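Local coordinates for protein putatuve endo-xylanase (Clostridium stercorarium, PDB 1O8P) that probably binds xylan and cellulose chains as a family 6 carbohydrate-binding module, serving a putative endo-xylanase in xylan degradation, at residues 40-44 and 55-61; 72-77 and 121-126; 92-96 and 129-133. All coordinates share one frame; numbering follows the deposited sequence.

Contact 1. Residues 40-44 and 55-61; sequences PNLQI and GYIENGY
Tyr61 and Asn41 meet where the phenol OH of Tyr61 accepts the backbone N-H of Asn41, an N-to-OH distance of 3.1 Å with an N-H...O angle of 152°. The same oxygen lies beside the Asn41 side chain, whose amide plane is turned 73° from the Tyr61 ring, while Pro40 CG comes within 3.7 Å of Tyr61 OH. Leu42 runs past this ring in the opposite direction, bringing its CD1 to 3.9 Å from Tyr61 CD2. With CG anti to its backbone N, Leu42 also lies side by side with Ile57, CD1 touching Ile57 CG1 at 3.8 Å. One face of the Tyr61 ring is covered by its own segment, with Glu58 N above the ring centre.

A second aromatic, Tyr56, lies alongside Gln43. Both side chains point the same way, with Gln43 NE2 3.3 Å from Tyr56 CD2 and the amide and ring planes 70° apart; Phe45 packs edge-to-face with Tyr56. Next to Tyr56 the backbone forms an antiparallel hydrogen-bonded pair: Gln43 N donates to Gly55 O and Gly55 N to Gln43 O, at 3.0 and 2.9 Å. Strand 43-46 is thus paired with strand 52-55, whose Ser52 binds the calcium, as does Glu32, on which Ile44 packs. In chemical terms, Tyr61 OH ties the loop residue Asn41 to 55-61 by one hydrogen bond, while Leu42 CD1 packs between Ile57 CG1 and Tyr61 CD2.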
ATOM      1  N   PRO A  40      15.357   6.931   0.919  1.00 30.39           N
ATOM      2  CA  PRO A  40      16.424   7.202  -0.064  1.00 30.72           C
ATOM      3  C   PRO A  40      16.607   6.103  -1.091  1.00 31.40           C
ATOM      4  O   PRO A  40      16.843   6.440  -2.260  1.00 31.41           O
ATOM      5  CB  PRO A  40      17.705   7.314   0.797  1.00 31.40           C
ATOM      6  CG  PRO A  40      17.312   6.776   2.191  1.00 33.20           C
ATOM      7  CD  PRO A  40      15.810   7.158   2.307  1.00 30.64           C
ATOM      8  N   ASN A  41      16.463   4.837  -0.671  1.00 31.30           N
ATOM      9  CA  ASN A  41      16.730   3.671  -1.512  1.00 30.54           C
ATOM     10  C   ASN A  41      15.562   3.168  -2.336  1.00 29.72           C
ATOM     11  O   ASN A  41      15.760   2.302  -3.183  1.00 29.48           O
ATOM     12  CB  ASN A  41      17.191   2.501  -0.648  1.00 31.37           C
ATOM     13  CG  ASN A  41      18.558   2.740   0.001  1.00 34.10           C
ATOM     14  OD1 ASN A  41      19.222   3.734  -0.280  1.00 36.34           O
ATOM     15  ND2 ASN A  41      18.977   1.817   0.858  1.00 34.31           N
ATOM     16  N   LEU A  42      14.355   3.673  -2.069  1.00 28.54           N
ATOM     17  CA  LEU A  42      13.135   3.101  -2.611  1.00 28.00           C
ATOM     18  C   LEU A  42      13.252   3.045  -4.118  1.00 27.19           C
ATOM     19  O   LEU A  42      13.714   3.996  -4.721  1.00 26.50           O
ATOM     20  CB  LEU A  42      11.896   3.918  -2.206  1.00 28.45           C
ATOM     21  CG  LEU A  42      10.569   3.134  -2.169  1.00 31.13           C
ATOM     22  CD1 LEU A  42       9.675   3.545  -1.003  1.00 34.17           C
ATOM     23  CD2 LEU A  42       9.839   3.378  -3.468  1.00 33.15           C
ATOM     24  N   GLN A  43      12.820   1.934  -4.709  1.00 26.61           N
ATOM     25  CA  GLN A  43      12.911   1.744  -6.183  1.00 26.76           C
ATOM     26  C   GLN A  43      11.733   1.010  -6.757  1.00 24.73           C
ATOM     27  O   GLN A  43      11.066   0.293  -6.035  1.00 23.07           O
ATOM     28  CB  GLN A  43      14.153   0.925  -6.515  1.00 26.58           C
ATOM     29  CG  GLN A  43      15.229   1.764  -7.088  1.00 32.18           C
ATOM     30  CD  GLN A  43      16.525   1.072  -6.956  1.00 37.25           C
ATOM     31  OE1 GLN A  43      16.748   0.026  -7.598  1.00 39.10           O
ATOM     32  NE2 GLN A  43      17.393   1.610  -6.108  1.00 37.88           N
ATOM     33  N   ILE A  44      11.524   1.128  -8.072  1.00 23.66           N
ATOM     34  CA  ILE A  44      10.502   0.346  -8.750  1.00 22.05           C
ATOM     35  C   ILE A  44      11.199  -0.727  -9.565  1.00 23.05           C
ATOM     36  O   ILE A  44      12.139  -0.429 -10.315  1.00 24.06           O
ATOM     37  CB  ILE A  44       9.620   1.274  -9.627  1.00 22.44           C
ATOM     38  CG1 ILE A  44       9.002   2.397  -8.762  1.00 19.77           C
ATOM     39  CG2 ILE A  44       8.595   0.474 -10.423  1.00 20.60           C
ATOM     40  CD1 ILE A  44       8.535   3.643  -9.524  1.00 17.12           C
ATOM     41  N   GLY A  55      10.145  -1.703  -4.095  1.00 17.48           N
ATOM     42  CA  GLY A  55      11.068  -2.497  -3.291  1.00 17.41           C
ATOM     43  C   GLY A  55      12.232  -1.619  -2.783  1.00 18.12           C
ATOM     44  O   GLY A  55      12.145  -0.388  -2.906  1.00 17.28           O
ATOM     45  N   TYR A  56      13.314  -2.255  -2.273  1.00 18.79           N
ATOM     46  CA  TYR A  56      14.439  -1.629  -1.553  0.50 18.92           C
ATOM     47  C   TYR A  56      13.873  -0.774  -0.436  1.00 20.01           C
ATOM     48  O   TYR A  56      14.359   0.326  -0.152  1.00 21.58           O
ATOM     49  CB  TYR A  56      15.414  -0.832  -2.451  0.50 18.07           C
ATOM     50  CG  TYR A  56      16.408  -1.616  -3.315  0.50 18.19           C
ATOM     51  CD1 TYR A  56      16.386  -3.020  -3.396  0.50 19.87           C
ATOM     52  CD2 TYR A  56      17.349  -0.938  -4.087  0.50 18.70           C
ATOM     53  CE1 TYR A  56      17.293  -3.727  -4.221  0.50 20.58           C
ATOM     54  CE2 TYR A  56      18.247  -1.607  -4.908  0.50 19.81           C
ATOM     55  CZ  TYR A  56      18.232  -3.010  -4.987  0.50 21.48           C
ATOM     56  OH  TYR A  56      19.132  -3.665  -5.833  0.50 19.27           O
ATOM     57  N   ILE A  57      12.820  -1.295   0.198  1.00 21.45           N
ATOM     58  CA  ILE A  57      12.123  -0.636   1.316  1.00 20.84           C
ATOM     59  C   ILE A  57      12.772  -0.991   2.659  1.00 20.98           C
ATOM     60  O   ILE A  57      13.260  -2.100   2.849  1.00 21.46           O
ATOM     61  CB  ILE A  57      10.596  -0.971   1.276  1.00 20.69           C
ATOM     62  CG1 ILE A  57       9.873  -0.081   0.240  1.00 21.18           C
ATOM     63  CG2 ILE A  57       9.936  -0.919   2.669  1.00 17.61           C
ATOM     64  CD1 ILE A  57       8.523  -0.627  -0.169  1.00 21.12           C
ATOM     65  N   GLU A  58      12.805  -0.024   3.564  1.00 20.56           N
ATOM     66  CA  GLU A  58      13.332  -0.216   4.905  1.00 21.89           C
ATOM     67  C   GLU A  58      12.342   0.279   5.951  1.00 20.17           C
ATOM     68  O   GLU A  58      11.413   1.010   5.631  1.00 19.21           O
ATOM     69  CB  GLU A  58      14.645   0.567   5.053  1.00 22.50           C
ATOM     70  CG  GLU A  58      15.791   0.087   4.164  1.00 28.82           C
ATOM     71  CD  GLU A  58      16.265  -1.351   4.415  1.00 35.05           C
ATOM     72  OE1 GLU A  58      15.978  -1.972   5.477  1.00 39.76           O
ATOM     73  OE2 GLU A  58      16.976  -1.883   3.528  1.00 41.93           O
ATOM     74  N   ASN A  59      12.552  -0.118   7.211  1.00 20.62           N
ATOM     75  CA  ASN A  59      11.872   0.500   8.357  1.00 19.22           C
ATOM     76  C   ASN A  59      11.858   2.038   8.282  1.00 19.33           C
ATOM     77  O   ASN A  59      12.906   2.676   8.101  1.00 20.78           O
ATOM     78  CB  ASN A  59      12.529   0.046   9.684  1.00 18.57           C
ATOM     79  CG  ASN A  59      11.785   0.548  10.879  1.00 19.13           C
ATOM     80  OD1 ASN A  59      10.581   0.621  10.830  1.00 17.93           O
ATOM     81  ND2 ASN A  59      12.487   0.925  11.949  1.00 18.16           N
ATOM     82  N   GLY A  60      10.672   2.622   8.433  1.00 19.60           N
ATOM     83  CA  GLY A  60      10.458   4.048   8.395  1.00 18.63           C
ATOM     84  C   GLY A  60      10.133   4.609   7.018  1.00 19.58           C
ATOM     85  O   GLY A  60       9.725   5.781   6.912  1.00 18.48           O
ATOM     86  N   TYR A  61      10.315   3.809   5.964  1.00 19.66           N
ATOM     87  CA  TYR A  61       9.900   4.244   4.593  1.00 19.98           C
ATOM     88  C   TYR A  61       8.385   4.374   4.459  1.00 19.45           C
ATOM     89  O   TYR A  61       7.633   3.811   5.249  1.00 19.40           O
ATOM     90  CB  TYR A  61      10.357   3.270   3.521  1.00 20.27           C
ATOM     91  CG  TYR A  61      11.812   3.333   3.155  1.00 21.91           C
ATOM     92  CD1 TYR A  61      12.784   3.738   4.080  1.00 22.08           C
ATOM     93  CD2 TYR A  61      12.221   2.948   1.869  1.00 24.13           C
ATOM     94  CE1 TYR A  61      14.144   3.783   3.729  1.00 24.46           C
ATOM     95  CE2 TYR A  61      13.561   3.002   1.479  1.00 25.60           C
ATOM     96  CZ  TYR A  61      14.517   3.413   2.409  1.00 26.94           C
ATOM     97  OH  TYR A  61      15.818   3.404   2.024  1.00 24.78           O
TER

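Contact 2. Residues 72-77 and 121-126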
ATOM      1  N   ASP A  72     -18.747   5.786  -0.427  1.00 22.35           N
ATOM      2  CA  ASP A  72     -19.490   5.779   0.822  1.00 23.29           C
ATOM      3  C   ASP A  72     -18.923   4.825   1.878  1.00 22.93           C
ATOM      4  O   ASP A  72     -19.575   4.544   2.853  1.00 23.24           O
ATOM      5  CB  ASP A  72     -20.990   5.587   0.604  1.00 25.31           C
ATOM      6  CG  ASP A  72     -21.321   4.321  -0.167  1.00 31.48           C
ATOM      7  OD1 ASP A  72     -20.490   3.383  -0.225  1.00 37.30           O
ATOM      8  OD2 ASP A  72     -22.412   4.179  -0.765  1.00 39.53           O
ATOM      9  N   GLY A  73     -17.690   4.357   1.704  1.00 22.31           N
ATOM     10  CA  GLY A  73     -17.032   3.603   2.760  1.00 20.57           C
ATOM     11  C   GLY A  73     -16.272   2.406   2.248  1.00 20.24           C
ATOM     12  O   GLY A  73     -16.764   1.692   1.362  1.00 21.31           O
ATOM     13  N   ALA A  74     -15.071   2.196   2.784  1.00 19.18           N
ATOM     14  CA  ALA A  74     -14.342   0.920   2.692  1.00 18.77           C
ATOM     15  C   ALA A  74     -13.969   0.452   4.109  1.00 18.77           C
ATOM     16  O   ALA A  74     -13.716   1.276   4.992  1.00 18.84           O
ATOM     17  CB  ALA A  74     -13.115   1.030   1.820  1.00 17.70           C
ATOM     18  N   THR A  75     -13.947  -0.860   4.319  1.00 18.44           N
ATOM     19  CA  THR A  75     -13.706  -1.412   5.657  1.00 19.60           C
ATOM     20  C   THR A  75     -12.580  -2.436   5.606  1.00 18.64           C
ATOM     21  O   THR A  75     -12.253  -3.040   6.614  1.00 19.20           O
ATOM     22  CB  THR A  75     -14.985  -2.111   6.197  1.00 20.02           C
ATOM     23  OG1 THR A  75     -15.529  -2.911   5.136  1.00 23.13           O
ATOM     24  CG2 THR A  75     -16.107  -1.119   6.465  1.00 21.76           C
ATOM     25  N   SER A  76     -11.975  -2.640   4.447  1.00 18.16           N
ATOM     26  CA  SER A  76     -10.873  -3.588   4.375  1.00 19.07           C
ATOM     27  C   SER A  76      -9.871  -3.206   3.282  1.00 18.10           C
ATOM     28  O   SER A  76     -10.224  -2.483   2.351  1.00 16.80           O
ATOM     29  CB  SER A  76     -11.438  -5.025   4.260  1.00 20.02           C
ATOM     30  OG  SER A  76     -10.915  -5.760   3.200  1.00 24.99           O
ATOM     31  N   VAL A  77      -8.627  -3.661   3.434  1.00 17.28           N
ATOM     32  CA  VAL A  77      -7.553  -3.394   2.469  1.00 16.10           C
ATOM     33  C   VAL A  77      -6.858  -4.706   2.173  1.00 17.36           C
ATOM     34  O   VAL A  77      -6.773  -5.564   3.064  1.00 16.24           O
ATOM     35  CB  VAL A  77      -6.516  -2.366   2.958  1.00 16.04           C
ATOM     36  CG1 VAL A  77      -5.808  -2.803   4.290  1.00 14.24           C
ATOM     37  CG2 VAL A  77      -5.480  -2.068   1.854  1.00 14.55           C
ATOM     38  N   THR A 121      -8.527  -5.447   8.090  1.00 19.33           N
ATOM     39  CA  THR A 121      -9.629  -4.500   8.230  1.00 20.18           C
ATOM     40  C   THR A 121      -9.046  -3.077   8.473  1.00 19.57           C
ATOM     41  O   THR A 121      -7.929  -2.920   8.957  1.00 19.93           O
ATOM     42  CB  THR A 121     -10.582  -4.868   9.368  1.00 19.03           C
ATOM     43  OG1 THR A 121      -9.900  -4.630  10.608  1.00 20.46           O
ATOM     44  CG2 THR A 121     -10.888  -6.396   9.399  1.00 22.47           C
ATOM     45  N   ILE A 122      -9.852  -2.072   8.163  1.00 18.77           N
ATOM     46  CA  ILE A 122      -9.527  -0.679   8.409  1.00 18.47           C
ATOM     47  C   ILE A 122     -10.767  -0.020   8.997  1.00 18.62           C
ATOM     48  O   ILE A 122     -11.879  -0.476   8.728  1.00 17.19           O
ATOM     49  CB  ILE A 122      -9.014   0.057   7.075  1.00 17.82           C
ATOM     50  CG1 ILE A 122      -9.991  -0.013   5.890  1.00 16.08           C
ATOM     51  CG2 ILE A 122      -7.672  -0.479   6.629  1.00 17.30           C
ATOM     52  CD1 ILE A 122      -9.953   1.254   4.955  1.00 11.01           C
ATOM     53  N   SER A 123     -10.573   0.998   9.853  1.00 19.62           N
ATOM     54  CA  SER A 123     -11.649   1.921  10.233  1.00 20.22           C
ATOM     55  C   SER A 123     -12.355   2.338   8.964  1.00 19.69           C
ATOM     56  O   SER A 123     -11.691   2.641   7.952  1.00 19.16           O
ATOM     57  CB  SER A 123     -11.116   3.201  10.856  1.00 20.70           C
ATOM     58  OG  SER A 123     -10.288   2.932  11.951  1.00 24.16           O
ATOM     59  N   ASN A 124     -13.687   2.354   9.036  1.00 19.36           N
ATOM     60  CA  ASN A 124     -14.513   2.785   7.941  1.00 19.76           C
ATOM     61  C   ASN A 124     -14.068   4.158   7.467  1.00 18.20           C
ATOM     62  O   ASN A 124     -14.106   5.100   8.242  1.00 18.25           O
ATOM     63  CB  ASN A 124     -15.990   2.853   8.368  1.00 20.63           C
ATOM     64  CG  ASN A 124     -16.923   3.207   7.180  1.00 24.44           C
ATOM     65  OD1 ASN A 124     -16.852   2.591   6.121  1.00 29.05           O
ATOM     66  ND2 ASN A 124     -17.768   4.224   7.355  1.00 29.86           N
ATOM     67  N   THR A 125     -13.685   4.251   6.194  1.00 17.31           N
ATOM     68  CA  THR A 125     -13.155   5.458   5.582  1.00 16.24           C
ATOM     69  C   THR A 125     -13.997   5.754   4.336  1.00 16.91           C
ATOM     70  O   THR A 125     -14.212   4.870   3.514  1.00 16.69           O
ATOM     71  CB  THR A 125     -11.684   5.144   5.174  1.00 16.92           C
ATOM     72  OG1 THR A 125     -10.964   4.762   6.350  1.00 16.83           O
ATOM     73  CG2 THR A 125     -10.920   6.371   4.611  1.00 13.03           C
ATOM     74  N   ALA A 126     -14.429   7.001   4.198  1.00 16.85           N
ATOM     75  CA  ALA A 126     -15.305   7.448   3.117  1.00 17.61           C
ATOM     76  C   ALA A 126     -14.785   8.754   2.490  1.00 17.61           C
ATOM     77  O   ALA A 126     -13.907   9.407   3.044  1.00 18.54           O
ATOM     78  CB  ALA A 126     -16.739   7.649   3.654  1.00 17.77           C
TER
HETATM   79  O   HOH W   1     -19.524   5.443   5.307  1.00 23.20           O
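A beta bulge with two extra residues on strand 116-125 interrupts its pairing with strand 74-82: between the pairs Ala74–Thr125 and Ser76–Thr121 lies one residue, Thr75, on one side and three, Ile122 to Asn124, on the other. On the opposite flank of 74-82, Thr75 and Ser76 both face Ser147 in a classic bulge, each joined to it by backbone hydrogen bonding. Ala74 N donates to Thr125 O at 2.9 Å, and Thr125 N returns a bond to Ala74 O at 3.2 Å. Past the bulge the N-H of Ile122 reaches Thr75 O at 3.0 Å, standing 60° out of the carbonyl plane and off the lone pairs; Val77 with Ala120 continues the ladder.

Ile122 lies against Thr75 C and Ser76 N, on the side where Phe146 packs. Its CG1 sits between the backbone N and the carbonyl carbon (chi1 56°), 3.6 Å from Ser76 N; its CG2 meets Val77 CG1 at 3.8 Å, the side chains crossing at about a right angle. At the other end Asn124 extends CG away from its own N (chi1 -175°), placing OD1 3.5 Å from Gly73 CA. Its ND2 donates to a water that donates to Asp72 O at 2.6 Å. Thr125 OG1 donates to Ser123 O. The bulged pairing with the outermost strand 116-125 thus rests on three backbone bonds between these segments, apolar contacts of Ile122 and a water bridge.

Contact 3. Residues 92-96 and 129-133; sequences RLGSP and KDIVL
Val132 wedges into the turn formed by residues 92-96. Starting at CB, it lies 3.9 Å from Arg92 O, the carbonyl that also accepts the Val132 N-H. CG1, anti to the backbone N (chi1 -175°), reaches toward the proline end and stands 3.8 Å from Pro96 N, with the ring carbon Pro96 CD next. CG2 takes the other branch, touching Ser95 N and Ser95 CA, the former at 3.6 Å. The two methyl groups thus follow the backbone as it folds back over them after Gly94, whose positive phi of 84° carries the chain round.

Three backbone bonds fix the register: Arg92 N to Val132 O and Val132 N to Arg92 O, both 2.9 Å, then Gly94 N to Asp130 O at 2.8 Å. Towards the opposite face, Leu93 CD2 packs on Ile131 CD1 at 4.0 Å and on Lys129 CB and CG. The polar ends are bound beyond the two segments: Arg92 NH1 by Gly98 O, Lys129 NZ by Ala126 O, and Asp130 by the N-H of Asn67 and a salt bridge to Lys66. The contact therefore divides its chemistry: the Val132 methyls pack against the backbone of Ser95 and Pro96, and the charged groups are tied to neighbouring strands and loops of the beta-sandwich.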
ATOM      1  N   ARG A  92      -2.438   4.805   6.647  1.00 18.85           N
ATOM      2  CA  ARG A  92      -2.705   6.038   7.384  1.00 19.96           C
ATOM      3  C   ARG A  92      -3.314   7.120   6.502  1.00 20.79           C
ATOM      4  O   ARG A  92      -3.193   7.069   5.271  1.00 19.91           O
ATOM      5  CB  ARG A  92      -1.413   6.613   7.963  1.00 19.61           C
ATOM      6  CG  ARG A  92      -0.663   5.732   8.906  1.00 20.52           C
ATOM      7  CD  ARG A  92       0.173   6.551   9.767  1.00 23.63           C
ATOM      8  NE  ARG A  92       0.722   5.846  10.893  1.00 28.22           N
ATOM      9  CZ  ARG A  92       0.485   6.148  12.153  1.00 29.47           C
ATOM     10  NH1 ARG A  92      -0.334   7.132  12.481  1.00 29.89           N
ATOM     11  NH2 ARG A  92       1.056   5.435  13.094  1.00 32.66           N
ATOM     12  N   LEU A  93      -3.963   8.104   7.137  1.00 22.05           N
ATOM     13  CA  LEU A  93      -4.480   9.268   6.424  1.00 23.49           C
ATOM     14  C   LEU A  93      -3.471  10.441   6.379  1.00 25.18           C
ATOM     15  O   LEU A  93      -2.870  10.786   7.395  1.00 24.42           O
ATOM     16  CB  LEU A  93      -5.740   9.759   7.097  1.00 23.95           C
ATOM     17  CG  LEU A  93      -6.966   8.856   7.042  1.00 25.76           C
ATOM     18  CD1 LEU A  93      -8.102   9.563   7.751  1.00 25.13           C
ATOM     19  CD2 LEU A  93      -7.327   8.470   5.577  1.00 22.63           C
ATOM     20  N   GLY A  94      -3.282  11.039   5.198  1.00 26.20           N
ATOM     21  CA  GLY A  94      -2.674  12.366   5.132  1.00 27.07           C
ATOM     22  C   GLY A  94      -1.163  12.323   5.156  1.00 27.59           C
ATOM     23  O   GLY A  94      -0.538  12.772   4.214  1.00 28.21           O
ATOM     24  N   SER A  95      -0.586  11.743   6.198  1.00 27.44           N
ATOM     25  CA  SER A  95       0.853  11.673   6.328  1.00 29.08           C
ATOM     26  C   SER A  95       1.223  10.463   7.159  1.00 28.61           C
ATOM     27  O   SER A  95       0.345   9.799   7.700  1.00 28.71           O
ATOM     28  CB  SER A  95       1.388  12.969   6.984  1.00 30.11           C
ATOM     29  OG  SER A  95       1.106  12.984   8.381  1.00 33.19           O
ATOM     30  N   PRO A  96       2.519  10.159   7.259  1.00 28.85           N
ATOM     31  CA  PRO A  96       3.002   9.102   8.154  1.00 28.97           C
ATOM     32  C   PRO A  96       2.592   9.247   9.658  1.00 29.31           C
ATOM     33  O   PRO A  96       2.635   8.267  10.420  1.00 29.35           O
ATOM     34  CB  PRO A  96       4.519   9.197   8.004  1.00 28.69           C
ATOM     35  CG  PRO A  96       4.710   9.771   6.706  1.00 28.73           C
ATOM     36  CD  PRO A  96       3.625  10.765   6.484  1.00 29.10           C
ATOM     37  N   LYS A 129      -9.569  10.855   0.158  1.00 20.68           N
ATOM     38  CA  LYS A 129      -8.469  10.873   1.110  1.00 20.38           C
ATOM     39  C   LYS A 129      -7.099  10.682   0.468  1.00 20.47           C
ATOM     40  O   LYS A 129      -6.948  10.025  -0.563  1.00 20.49           O
ATOM     41  CB  LYS A 129      -8.621   9.783   2.196  1.00 21.02           C
ATOM     42  CG  LYS A 129      -9.909   9.782   3.036  1.00 22.66           C
ATOM     43  CD  LYS A 129     -10.067  11.002   3.916  1.00 25.64           C
ATOM     44  CE  LYS A 129     -11.133  10.777   5.018  1.00 27.13           C
ATOM     45  NZ  LYS A 129     -12.502  11.339   4.572  1.00 31.82           N
ATOM     46  N   ASP A 130      -6.088  11.241   1.124  1.00 20.10           N
ATOM     47  CA  ASP A 130      -4.707  10.903   0.860  1.00 19.61           C
ATOM     48  C   ASP A 130      -4.286   9.736   1.708  1.00 19.07           C
ATOM     49  O   ASP A 130      -4.431   9.778   2.935  1.00 19.61           O
ATOM     50  CB  ASP A 130      -3.802  12.083   1.137  1.00 19.07           C
ATOM     51  CG  ASP A 130      -4.082  13.255   0.209  1.00 19.67           C
ATOM     52  OD1 ASP A 130      -4.808  13.145  -0.825  1.00 22.50           O
ATOM     53  OD2 ASP A 130      -3.638  14.358   0.487  1.00 23.13           O
ATOM     54  N   ILE A 131      -3.762   8.698   1.055  1.00 18.89           N
ATOM     55  CA  ILE A 131      -3.370   7.459   1.752  1.00 18.17           C
ATOM     56  C   ILE A 131      -1.856   7.321   1.818  1.00 18.17           C
ATOM     57  O   ILE A 131      -1.139   7.498   0.822  1.00 15.98           O
ATOM     58  CB  ILE A 131      -3.997   6.172   1.099  1.00 18.42           C
ATOM     59  CG1 ILE A 131      -5.510   6.173   1.271  1.00 17.32           C
ATOM     60  CG2 ILE A 131      -3.461   4.862   1.795  1.00 17.33           C
ATOM     61  CD1 ILE A 131      -5.989   5.976   2.767  1.00 13.86           C
ATOM     62  N   VAL A 132      -1.392   6.979   3.008  1.00 17.89           N
ATOM     63  CA  VAL A 132       0.021   6.728   3.254  1.00 17.87           C
ATOM     64  C   VAL A 132       0.262   5.290   3.717  1.00 17.99           C
ATOM     65  O   VAL A 132      -0.379   4.828   4.640  1.00 17.97           O
ATOM     66  CB  VAL A 132       0.569   7.760   4.304  1.00 18.35           C
ATOM     67  CG1 VAL A 132       2.075   7.611   4.487  1.00 15.24           C
ATOM     68  CG2 VAL A 132       0.174   9.187   3.847  1.00 17.66           C
ATOM     69  N   LEU A 133       1.191   4.591   3.056  1.00 18.49           N
ATOM     70  CA  LEU A 133       1.688   3.275   3.517  1.00 17.51           C
ATOM     71  C   LEU A 133       3.040   3.484   4.240  1.00 18.23           C
ATOM     72  O   LEU A 133       3.950   4.071   3.673  1.00 18.25           O
ATOM     73  CB  LEU A 133       1.871   2.326   2.316  1.00 16.57           C
ATOM     74  CG  LEU A 133       0.643   2.159   1.407  1.00 15.36           C
ATOM     75  CD1 LEU A 133       0.995   1.198   0.240  1.00 15.54           C
ATOM     76  CD2 LEU A 133      -0.575   1.627   2.238  1.00 10.79           C
TER

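In the fold
All three contacts lie in one family 6 carbohydrate-binding module, a beta-sandwich. Contact 1, involving the two-stranded hairpin 43-46/52-55 and the loop before 62-69, closes along the chain before the others open; contacts 2 and 3 interlock, their segments alternating. Contact 2 joins strands 74-82 and 116-125 of the four-stranded sheet, contact 3 strands 87-93 and 128-135 of the mixed sheet. From 74-82 to 87-93 and from 116-125 to 128-135, the chain passes from the four-stranded sheet to the mixed one. Their centres are 13 Å apart, and Thr125 CG2 meets Leu93 CD2 at 4.3 Å, linking the facing sheets. Contact 1, centred 17 Å from contact 3 and 26 Å from contact 2, is a separate element across the chain's centre from contact 2.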